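HD domain protein (Enterococcus faecalis, PDB 4LRL) probably hydrolyses deoxyribonucleoside triphosphates, dGTP among them, as an allosterically regulated HD-domain phosphohydrolase that binds dGTP and dTTP. Local coordinates at residues V277-E288 with P382-S390; M249-Y260 with L422-L432. One frame throughout, in Å; residues are numbered along the deposited sequence. Where two conformers were deposited one is given.

Contact 1 (V277-E288 with P382-S390); sequences VILDHLLHRAKE and PKYYTAINS
The hydroxyl of Tyr384 is held by two groups of helix 270-291: it donates to Glu288 OE1 and accepts from Arg285 NH1. Tyr384 OH and Glu288 OE1 are modelled 2.4 Å apart, a length below the normal range and doubtful at this resolution, with the carboxylate oxygen at the edge of the phenol ring. The second bond is longer and bent, 3.1 Å from Arg285 NH1 to Tyr384 OH with 139° at the hydrogen. The arginine chain, kinked at its second torsion (chi2 58°), crosses the phenol at about a right angle and lays CD 3.7 Å from Tyr384 CE2. Its NH2 makes a salt bridge with Asp337, which steadies the guanidinium. The phenol thus sits as a knob among His281, His284, Arg285 and Glu288; tyrosine suits this place because its ring fills the hole and still offers a polar end.

One turn earlier, His281 ND1 donates a hydrogen bond to Tyr384 O (2.8 Å), standing above the carbonyl plane. Lys383 O lies over one face of the imidazole, and Thr386 O lies at its edge, 3.1 Å from His281 CE1. Beyond it, Val277 CG1 rests on the small Ala387 CB (3.7 Å), where strand 387-389 begins.

The carboxylate and guanidinium probably polarise the hydroxyl in the same sense, as donor to the one and acceptor from the other.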
loop_
_atom_site.group_PDB
_atom_site.type_symbol
_atom_site.label_atom_id
_atom_site.label_comp_id
_atom_site.label_asym_id
_atom_site.label_seq_id
_atom_site.Cartn_x
_atom_site.Cartn_y
_atom_site.Cartn_z
ATOM N N VAL C 277 6.323 -3.678 -32.689
ATOM C CA VAL C 277 6.873 -3.571 -34.034
ATOM C C VAL C 277 7.159 -4.954 -34.620
ATOM O O VAL C 277 6.850 -5.202 -35.780
ATOM C CB VAL C 277 8.137 -2.645 -34.102
ATOM C CG1 VAL C 277 8.847 -2.796 -35.436
ATOM C CG2 VAL C 277 7.752 -1.179 -33.898
ATOM N N ILE C 278 7.720 -5.859 -33.816
ATOM C CA ILE C 278 7.995 -7.219 -34.274
ATOM C C ILE C 278 6.704 -7.981 -34.584
ATOM O O ILE C 278 6.596 -8.634 -35.623
ATOM C CB ILE C 278 8.890 -7.984 -33.275
ATOM C CG1 ILE C 278 10.350 -7.628 -33.542
ATOM C CG2 ILE C 278 8.697 -9.513 -33.392
ATOM C CD1 ILE C 278 11.168 -7.611 -32.310
ATOM N N LEU C 279 5.726 -7.878 -33.694
ATOM C CA LEU C 279 4.415 -8.457 -33.935
ATOM C C LEU C 279 3.787 -7.908 -35.233
ATOM O O LEU C 279 3.231 -8.669 -36.028
ATOM C CB LEU C 279 3.496 -8.189 -32.743
ATOM C CG LEU C 279 2.021 -8.592 -32.820
ATOM C CD1 LEU C 279 1.863 -10.109 -32.922
ATOM C CD2 LEU C 279 1.293 -8.066 -31.589
ATOM N N ASP C 280 3.885 -6.595 -35.435
ATOM C CA ASP C 280 3.288 -5.943 -36.600
ATOM C C ASP C 280 3.863 -6.544 -37.874
ATOM O O ASP C 280 3.127 -6.963 -38.768
ATOM C CB ASP C 280 3.513 -4.421 -36.541
ATOM C CG ASP C 280 2.925 -3.680 -37.743
ATOM O OD1 ASP C 280 1.886 -3.018 -37.586
ATOM O OD2 ASP C 280 3.495 -3.744 -38.853
ATOM N N HIS C 281 5.187 -6.607 -37.933
ATOM C CA HIS C 281 5.881 -7.051 -39.128
ATOM C C HIS C 281 5.734 -8.550 -39.350
ATOM O O HIS C 281 5.671 -9.018 -40.493
ATOM C CB HIS C 281 7.344 -6.649 -39.040
ATOM C CG HIS C 281 7.566 -5.173 -39.143
ATOM N ND1 HIS C 281 8.797 -4.592 -38.932
ATOM C CD2 HIS C 281 6.714 -4.161 -39.443
ATOM C CE1 HIS C 281 8.698 -3.285 -39.117
ATOM N NE2 HIS C 281 7.445 -2.997 -39.425
ATOM N N LEU C 282 5.674 -9.292 -38.245
ATOM C CA LEU C 282 5.398 -10.724 -38.259
ATOM C C LEU C 282 4.056 -11.039 -38.910
ATOM O O LEU C 282 3.967 -11.908 -39.767
ATOM C CB LEU C 282 5.427 -11.269 -36.829
ATOM C CG LEU C 282 4.958 -12.696 -36.544
ATOM C CD1 LEU C 282 5.812 -13.691 -37.291
ATOM C CD2 LEU C 282 4.979 -12.956 -35.022
ATOM N N LEU C 283 3.014 -10.326 -38.506
ATOM C CA LEU C 283 1.699 -10.538 -39.085
ATOM C C LEU C 283 1.687 -10.075 -40.534
ATOM O O LEU C 283 1.039 -10.688 -41.388
ATOM C CB LEU C 283 0.617 -9.810 -38.275
ATOM C CG LEU C 283 0.379 -10.299 -36.839
ATOM C CD1 LEU C 283 -0.511 -9.326 -36.111
ATOM C CD2 LEU C 283 -0.228 -11.703 -36.795
ATOM N N HIS C 284 2.411 -8.994 -40.807
ATOM C CA HIS C 284 2.474 -8.468 -42.157
ATOM C C HIS C 284 3.131 -9.472 -43.108
ATOM O O HIS C 284 2.643 -9.688 -44.219
ATOM C CB HIS C 284 3.202 -7.128 -42.194
ATOM C CG HIS C 284 3.111 -6.440 -43.520
ATOM N ND1 HIS C 284 4.195 -5.836 -44.125
ATOM C CD2 HIS C 284 2.070 -6.294 -44.377
ATOM C CE1 HIS C 284 3.820 -5.328 -45.285
ATOM N NE2 HIS C 284 2.537 -5.594 -45.462
ATOM N N ARG C 285 4.222 -10.087 -42.648
ATOM C CA ARG C 285 4.957 -11.078 -43.427
ATOM C C ARG C 285 4.099 -12.288 -43.729
ATOM O O ARG C 285 4.123 -12.799 -44.839
ATOM C CB ARG C 285 6.236 -11.516 -42.695
ATOM C CG ARG C 285 7.177 -12.408 -43.515
ATOM C CD ARG C 285 7.643 -11.740 -44.821
ATOM N NE ARG C 285 8.602 -12.580 -45.538
ATOM C CZ ARG C 285 9.072 -12.320 -46.761
ATOM N NH1 ARG C 285 8.677 -11.235 -47.422
ATOM N NH2 ARG C 285 9.938 -13.149 -47.331
ATOM N N ALA C 286 3.352 -12.745 -42.731
ATOM C CA ALA C 286 2.427 -13.859 -42.909
ATOM C C ALA C 286 1.387 -13.567 -44.000
ATOM O O ALA C 286 1.120 -14.416 -44.844
ATOM C CB ALA C 286 1.753 -14.196 -41.603
ATOM N N LYS C 287 0.824 -12.360 -43.975
ATOM C CA LYS C 287 -0.142 -11.926 -44.976
ATOM C C LYS C 287 0.494 -11.933 -46.370
ATOM O O LYS C 287 -0.110 -12.413 -47.338
ATOM C CB LYS C 287 -0.684 -10.533 -44.617
ATOM C CG LYS C 287 -1.734 -9.953 -45.575
ATOM C CD LYS C 287 -2.474 -8.764 -44.934
ATOM C CE LYS C 287 -2.972 -7.739 -45.963
ATOM N NZ LYS C 287 -4.125 -8.200 -46.767
ATOM N N GLU C 288 1.719 -11.417 -46.458
ATOM C CA GLU C 288 2.421 -11.320 -47.742
ATOM C C GLU C 288 2.737 -12.681 -48.313
ATOM O O GLU C 288 2.611 -12.895 -49.518
ATOM C CB GLU C 288 3.717 -10.534 -47.600
ATOM C CG GLU C 288 3.507 -9.041 -47.516
ATOM C CD GLU C 288 4.773 -8.313 -47.126
ATOM O OE1 GLU C 288 5.535 -8.851 -46.286
ATOM O OE2 GLU C 288 5.001 -7.204 -47.660
ATOM N N PRO C 382 15.304 -4.176 -44.187
ATOM C CA PRO C 382 14.867 -2.968 -43.462
ATOM C C PRO C 382 13.345 -2.830 -43.338
ATOM O O PRO C 382 12.851 -2.198 -42.396
ATOM C CB PRO C 382 15.423 -1.819 -44.314
ATOM C CG PRO C 382 16.449 -2.445 -45.223
ATOM C CD PRO C 382 15.992 -3.842 -45.449
ATOM N N LYS C 383 12.608 -3.413 -44.277
ATOM C CA LYS C 383 11.153 -3.353 -44.223
ATOM C C LYS C 383 10.576 -4.090 -43.004
ATOM O O LYS C 383 9.491 -3.748 -42.538
ATOM C CB LYS C 383 10.525 -3.874 -45.510
ATOM C CG LYS C 383 10.820 -3.029 -46.730
ATOM C CD LYS C 383 9.615 -2.971 -47.672
ATOM C CE LYS C 383 9.969 -2.385 -49.040
ATOM N NZ LYS C 383 10.734 -3.355 -49.865
ATOM N N TYR C 384 11.318 -5.075 -42.490
ATOM C CA TYR C 384 10.865 -5.922 -41.384
ATOM C C TYR C 384 11.687 -5.727 -40.129
ATOM O O TYR C 384 11.238 -6.057 -39.025
ATOM C CB TYR C 384 10.865 -7.403 -41.786
ATOM C CG TYR C 384 10.052 -7.677 -43.034
ATOM C CD1 TYR C 384 10.653 -7.668 -44.290
ATOM C CD2 TYR C 384 8.674 -7.908 -42.960
ATOM C CE1 TYR C 384 9.915 -7.897 -45.438
ATOM C CE2 TYR C 384 7.921 -8.137 -44.112
ATOM C CZ TYR C 384 8.557 -8.129 -45.343
ATOM O OH TYR C 384 7.843 -8.370 -46.489
ATOM N N TYR C 385 12.882 -5.178 -40.284
ATOM C CA TYR C 385 13.777 -5.043 -39.145
ATOM C C TYR C 385 13.971 -3.616 -38.645
ATOM O O TYR C 385 14.745 -3.396 -37.717
ATOM C CB TYR C 385 15.104 -5.761 -39.417
ATOM C CG TYR C 385 14.912 -7.252 -39.387
ATOM C CD1 TYR C 385 14.760 -7.978 -40.572
ATOM C CD2 TYR C 385 14.817 -7.934 -38.167
ATOM C CE1 TYR C 385 14.560 -9.352 -40.545
ATOM C CE2 TYR C 385 14.610 -9.311 -38.126
ATOM C CZ TYR C 385 14.483 -10.011 -39.322
ATOM O OH TYR C 385 14.268 -11.366 -39.297
ATOM N N THR C 386 13.262 -2.663 -39.257
ATOM C CA THR C 386 13.261 -1.276 -38.803
ATOM C C THR C 386 11.847 -0.724 -38.823
ATOM O O THR C 386 10.970 -1.254 -39.494
ATOM C CB THR C 386 14.156 -0.330 -39.678
ATOM O OG1 THR C 386 13.537 -0.081 -40.952
ATOM C CG2 THR C 386 15.552 -0.888 -39.877
ATOM N N ALA C 387 11.637 0.358 -38.088
ATOM C CA ALA C 387 10.375 1.073 -38.123
ATOM C C ALA C 387 10.557 2.498 -37.646
ATOM O O ALA C 387 11.573 2.841 -37.038
ATOM C CB ALA C 387 9.315 0.364 -37.258
ATOM N N ILE C 388 9.549 3.311 -37.949
ATOM C CA ILE C 388 9.382 4.631 -37.400
ATOM C C ILE C 388 7.993 4.626 -36.771
ATOM O O ILE C 388 7.014 4.303 -37.438
ATOM C CB ILE C 388 9.443 5.707 -38.523
ATOM C CG1 ILE C 388 10.861 5.820 -39.084
ATOM C CG2 ILE C 388 8.944 7.078 -38.017
ATOM C CD1 ILE C 388 10.940 6.570 -40.395
ATOM N N ASN C 389 7.901 4.939 -35.483
ATOM C CA ASN C 389 6.591 5.259 -34.902
ATOM C C ASN C 389 6.648 6.291 -33.795
ATOM O O ASN C 389 7.698 6.524 -33.193
ATOM C CB ASN C 389 5.795 4.008 -34.476
ATOM C CG ASN C 389 6.444 3.243 -33.330
ATOM O OD1 ASN C 389 6.992 3.828 -32.396
ATOM N ND2 ASN C 389 6.354 1.921 -33.387
ATOM N N SER C 390 5.512 6.927 -33.552
ATOM C CA SER C 390 5.417 7.880 -32.479
ATOM C C SER C 390 4.332 7.441 -31.503
ATOM O O SER C 390 3.457 6.636 -31.841
ATOM C CB SER C 390 5.151 9.272 -33.040
ATOM O OG SER C 390 3.780 9.597 -33.019
#

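Contact 2 (M249-Y260 with L422-L432); sequences MHAVEDYIVSRY and LATVSPLVAAL
Ser426 OG and Glu253 OE2 make the one hydrogen bond between the two segments, 2.6 Å long, with the serine donating on the anti side, tilted out of the carboxylate plane. The same hydroxyl accepts from Val429 N, so Ser426 is the N-cap of helix 427-434, and serine suits the post because it can donate and accept at once. Glu253 OE1 takes an almost straight bond from His250 ND1, which meets it from above the carboxylate plane. Ser426 and His250 thus give each oxygen of a buried acid a partner and fix its rotation.

Helix segments 249-260 and 427-432 run nearly parallel, 21° between their axes at 9.9 Å, in the HD-associated region, and the pair lies against the second subunit, where Leu432 packs on Leu428 of that chain.

Apolar contacts fill the seam. With CG anti to the backbone N (chi1 176°), Leu422 extends toward helix 249-267, its CD2 3.6 Å from Val252 CG1 and tip to tip with Ile256 CG1. Val257 CG2 meets both leucine tips at once, Leu428 CD2 and Leu432 CD1, each at 3.8 Å. Val429 CG2 lies against the aliphatic Glu253 CG, while the flexible Met249 brings SD 3.6 Å from Val425 O.

A CH-pi contact closes the far end: in the Tyr260 conformer described here, Leu432 CD2 stands over the ring centre, 3.6 Å from the centroid and 12° off the normal, and Tyr260 OH bonds to Glu253 OE1 of the second subunit.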
loop_
_atom_site.group_PDB
_atom_site.type_symbol
_atom_site.label_atom_id
_atom_site.label_comp_id
_atom_site.label_asym_id
_atom_site.label_seq_id
_atom_site.Cartn_x
_atom_site.Cartn_y
_atom_site.Cartn_z
ATOM N N MET C 249 -11.547 19.456 -6.652
ATOM C CA MET C 249 -10.621 19.738 -7.756
ATOM C C MET C 249 -9.275 18.988 -7.647
ATOM O O MET C 249 -8.782 18.445 -8.634
ATOM C CB MET C 249 -10.359 21.248 -7.878
ATOM C CG MET C 249 -9.234 21.553 -8.873
ATOM S SD MET C 249 -8.454 23.168 -8.769
ATOM C CE MET C 249 -8.000 23.324 -7.036
ATOM N N HIS C 250 -8.679 18.982 -6.455
ATOM C CA HIS C 250 -7.368 18.344 -6.266
ATOM C C HIS C 250 -7.401 16.853 -6.582
ATOM O O HIS C 250 -6.450 16.322 -7.146
ATOM C CB HIS C 250 -6.818 18.582 -4.861
ATOM C CG HIS C 250 -6.556 20.027 -4.544
ATOM N ND1 HIS C 250 -5.727 20.823 -5.309
ATOM C CD2 HIS C 250 -6.997 20.808 -3.528
ATOM C CE1 HIS C 250 -5.675 22.034 -4.780
ATOM N NE2 HIS C 250 -6.441 22.053 -3.704
ATOM N N ALA C 251 -8.506 16.194 -6.235
ATOM C CA ALA C 251 -8.725 14.800 -6.595
ATOM C C ALA C 251 -8.851 14.623 -8.113
ATOM O O ALA C 251 -8.386 13.631 -8.661
ATOM C CB ALA C 251 -9.944 14.259 -5.900
ATOM N N VAL C 252 -9.484 15.578 -8.789
ATOM C CA VAL C 252 -9.545 15.558 -10.244
ATOM C C VAL C 252 -8.134 15.777 -10.809
ATOM O O VAL C 252 -7.728 15.091 -11.744
ATOM C CB VAL C 252 -10.570 16.591 -10.796
ATOM C CG1 VAL C 252 -10.505 16.664 -12.324
ATOM C CG2 VAL C 252 -11.980 16.228 -10.332
ATOM N N GLU C 253 -7.392 16.705 -10.210
ATOM C CA GLU C 253 -5.982 16.915 -10.538
ATOM C C GLU C 253 -5.149 15.643 -10.470
ATOM O O GLU C 253 -4.389 15.358 -11.398
ATOM C CB GLU C 253 -5.351 17.922 -9.594
ATOM C CG GLU C 253 -5.650 19.363 -9.899
ATOM C CD GLU C 253 -4.866 20.300 -8.997
ATOM O OE1 GLU C 253 -4.325 19.839 -7.964
ATOM O OE2 GLU C 253 -4.789 21.497 -9.330
ATOM N N ASP C 254 -5.291 14.899 -9.366
ATOM C CA ASP C 254 -4.595 13.625 -9.163
ATOM C C ASP C 254 -4.959 12.607 -10.227
ATOM O O ASP C 254 -4.145 11.756 -10.576
ATOM C CB ASP C 254 -4.921 13.025 -7.796
ATOM C CG ASP C 254 -4.539 13.932 -6.650
ATOM O OD1 ASP C 254 -5.231 13.885 -5.610
ATOM O OD2 ASP C 254 -3.556 14.693 -6.783
ATOM N N TYR C 255 -6.185 12.676 -10.734
ATOM C CA TYR C 255 -6.557 11.805 -11.828
ATOM C C TYR C 255 -5.732 12.167 -13.079
ATOM O O TYR C 255 -5.166 11.285 -13.719
ATOM C CB TYR C 255 -8.063 11.847 -12.094
ATOM C CG TYR C 255 -8.413 11.420 -13.493
ATOM C CD1 TYR C 255 -8.396 10.074 -13.849
ATOM C CD2 TYR C 255 -8.753 12.368 -14.465
ATOM C CE1 TYR C 255 -8.709 9.678 -15.136
ATOM C CE2 TYR C 255 -9.066 11.983 -15.769
ATOM C CZ TYR C 255 -9.044 10.638 -16.096
ATOM O OH TYR C 255 -9.344 10.235 -17.370
ATOM N N ILE C 256 -5.636 13.457 -13.400
ATOM C CA ILE C 256 -4.841 13.890 -14.556
ATOM C C ILE C 256 -3.350 13.552 -14.386
ATOM O O ILE C 256 -2.693 13.117 -15.315
ATOM C CB ILE C 256 -5.042 15.397 -14.878
ATOM C CG1 ILE C 256 -6.498 15.668 -15.275
ATOM C CG2 ILE C 256 -4.091 15.852 -15.988
ATOM C CD1 ILE C 256 -6.921 15.038 -16.606
ATOM N N VAL C 257 -2.837 13.733 -13.183
ATOM C CA VAL C 257 -1.463 13.380 -12.871
ATOM C C VAL C 257 -1.197 11.889 -13.121
ATOM O O VAL C 257 -0.226 11.545 -13.787
ATOM C CB VAL C 257 -1.096 13.817 -11.433
ATOM C CG1 VAL C 257 0.282 13.295 -11.021
ATOM C CG2 VAL C 257 -1.116 15.325 -11.341
ATOM N N SER C 258 -2.073 11.017 -12.616
ATOM C CA SER C 258 -1.928 9.565 -12.796
ATOM C C SER C 258 -2.002 9.171 -14.265
ATOM O O SER C 258 -1.252 8.294 -14.734
ATOM C CB SER C 258 -3.002 8.804 -12.023
ATOM O OG SER C 258 -2.911 9.078 -10.632
ATOM N N ARG C 259 -2.921 9.824 -14.972
ATOM C CA ARG C 259 -3.137 9.606 -16.385
ATOM C C ARG C 259 -1.838 9.862 -17.134
ATOM O O ARG C 259 -1.371 9.001 -17.874
ATOM C CB ARG C 259 -4.251 10.525 -16.892
ATOM C CG ARG C 259 -4.843 10.125 -18.227
ATOM C CD ARG C 259 -5.997 11.043 -18.614
ATOM N NE ARG C 259 -6.062 11.274 -20.058
ATOM C CZ ARG C 259 -7.040 11.954 -20.660
ATOM N NH1 ARG C 259 -8.046 12.445 -19.947
ATOM N NH2 ARG C 259 -7.030 12.127 -21.981
ATOM N N TYR C 260 -1.236 11.022 -16.882
ATOM C CA TYR C 260 0.002 11.448 -17.541
ATOM C C TYR C 260 1.165 10.506 -17.229
ATOM O O TYR C 260 1.890 10.078 -18.127
ATOM C CB TYR C 260 0.343 12.892 -17.133
ATOM C CG TYR C 260 1.758 13.359 -17.456
ATOM C CD1 TYR C 260 2.066 13.898 -18.695
ATOM C CD2 TYR C 260 2.779 13.275 -16.511
ATOM C CE1 TYR C 260 3.346 14.329 -18.993
ATOM C CE2 TYR C 260 4.060 13.709 -16.802
ATOM C CZ TYR C 260 4.336 14.236 -18.045
ATOM O OH TYR C 260 5.611 14.669 -18.343
ATOM N N LEU C 422 -11.521 22.484 -16.045
ATOM C CA LEU C 422 -10.460 22.126 -15.113
ATOM C C LEU C 422 -9.145 22.912 -15.234
ATOM O O LEU C 422 -8.669 23.474 -14.248
ATOM C CB LEU C 422 -10.185 20.623 -15.193
ATOM C CG LEU C 422 -9.029 20.088 -14.344
ATOM C CD1 LEU C 422 -9.304 20.238 -12.849
ATOM C CD2 LEU C 422 -8.725 18.648 -14.694
ATOM N N ALA C 423 -8.553 22.920 -16.427
ATOM C CA ALA C 423 -7.272 23.591 -16.676
ATOM C C ALA C 423 -7.323 25.075 -16.307
ATOM O O ALA C 423 -6.350 25.638 -15.801
ATOM C CB ALA C 423 -6.856 23.418 -18.140
ATOM N N THR C 424 -8.472 25.688 -16.569
ATOM C CA THR C 424 -8.771 27.076 -16.209
ATOM C C THR C 424 -8.434 27.420 -14.746
ATOM O O THR C 424 -7.852 28.469 -14.476
ATOM C CB THR C 424 -10.248 27.379 -16.542
ATOM O OG1 THR C 424 -10.339 27.807 -17.904
ATOM C CG2 THR C 424 -10.852 28.434 -15.627
ATOM N N VAL C 425 -8.772 26.538 -13.815
ATOM C CA VAL C 425 -8.525 26.828 -12.406
ATOM C C VAL C 425 -7.424 25.974 -11.790
ATOM O O VAL C 425 -7.229 26.010 -10.578
ATOM C CB VAL C 425 -9.810 26.734 -11.543
ATOM C CG1 VAL C 425 -10.765 27.901 -11.862
ATOM C CG2 VAL C 425 -10.495 25.400 -11.744
ATOM N N SER C 426 -6.711 25.215 -12.624
ATOM C CA SER C 426 -5.599 24.397 -12.151
ATOM C C SER C 426 -4.343 24.596 -12.989
ATOM O O SER C 426 -4.265 24.118 -14.123
ATOM C CB SER C 426 -5.971 22.917 -12.109
ATOM O OG SER C 426 -4.828 22.136 -11.820
ATOM N N PRO C 427 -3.356 25.314 -12.430
ATOM C CA PRO C 427 -2.063 25.539 -13.051
ATOM C C PRO C 427 -1.321 24.237 -13.372
ATOM O O PRO C 427 -0.648 24.154 -14.406
ATOM C CB PRO C 427 -1.309 26.324 -11.978
ATOM C CG PRO C 427 -2.367 27.032 -11.233
ATOM C CD PRO C 427 -3.502 26.083 -11.181
ATOM N N LEU C 428 -1.447 23.240 -12.497
ATOM C CA LEU C 428 -0.742 21.975 -12.671
ATOM C C LEU C 428 -1.283 21.227 -13.885
ATOM O O LEU C 428 -0.522 20.660 -14.672
ATOM C CB LEU C 428 -0.873 21.119 -11.410
ATOM C CG LEU C 428 -0.419 19.659 -11.431
ATOM C CD1 LEU C 428 1.096 19.542 -11.544
ATOM C CD2 LEU C 428 -0.907 18.975 -10.166
ATOM N N VAL C 429 -2.602 21.247 -14.026
ATOM C CA VAL C 429 -3.277 20.607 -15.148
ATOM C C VAL C 429 -3.003 21.363 -16.446
ATOM O O VAL C 429 -2.790 20.751 -17.493
ATOM C CB VAL C 429 -4.787 20.427 -14.866
ATOM C CG1 VAL C 429 -5.545 19.999 -16.117
ATOM C CG2 VAL C 429 -4.978 19.405 -13.744
ATOM N N ALA C 430 -2.964 22.689 -16.363
ATOM C CA ALA C 430 -2.541 23.520 -17.496
ATOM C C ALA C 430 -1.108 23.210 -17.902
ATOM O O ALA C 430 -0.778 23.233 -19.093
ATOM C CB ALA C 430 -2.686 24.997 -17.165
ATOM N N ALA C 431 -0.260 22.924 -16.917
ATOM C CA ALA C 431 1.155 22.628 -17.179
ATOM C C ALA C 431 1.348 21.261 -17.830
ATOM O O ALA C 431 2.183 21.104 -18.715
ATOM C CB ALA C 431 1.967 22.727 -15.904
ATOM N N LEU C 432 0.575 20.280 -17.376
ATOM C CA LEU C 432 0.590 18.933 -17.941
ATOM C C LEU C 432 -0.062 18.901 -19.319
ATOM O O LEU C 432 0.441 18.247 -20.236
ATOM C CB LEU C 432 -0.117 17.947 -16.999
ATOM C CG LEU C 432 0.628 17.544 -15.722
ATOM C CD1 LEU C 432 -0.291 16.811 -14.762
ATOM C CD2 LEU C 432 1.857 16.696 -16.047
#

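How the contacts relate
From the N terminus, the chain passes the N-terminal strands and then the nickel-binding residues of the HD domain before entering helix 249-267, the first half of contact 2. Helix 270-291 follows directly and supplies the first half of contact 1. The chain returns at 382-390, closing the loop of contact 1 over 93 intervening residues. Contact 2 closes later, at 422-432, across 161 residues, so the smaller loop lies wholly within the larger. The contacts do not touch: their centres are 37 Å apart. Contact 1 ties helix 270-291 to helix 382-385 and to strand 387-389, an outer strand of the three-stranded sheet; contact 2 joins helix 249-267 to helices 422-425 and 427-434 beside the second subunit.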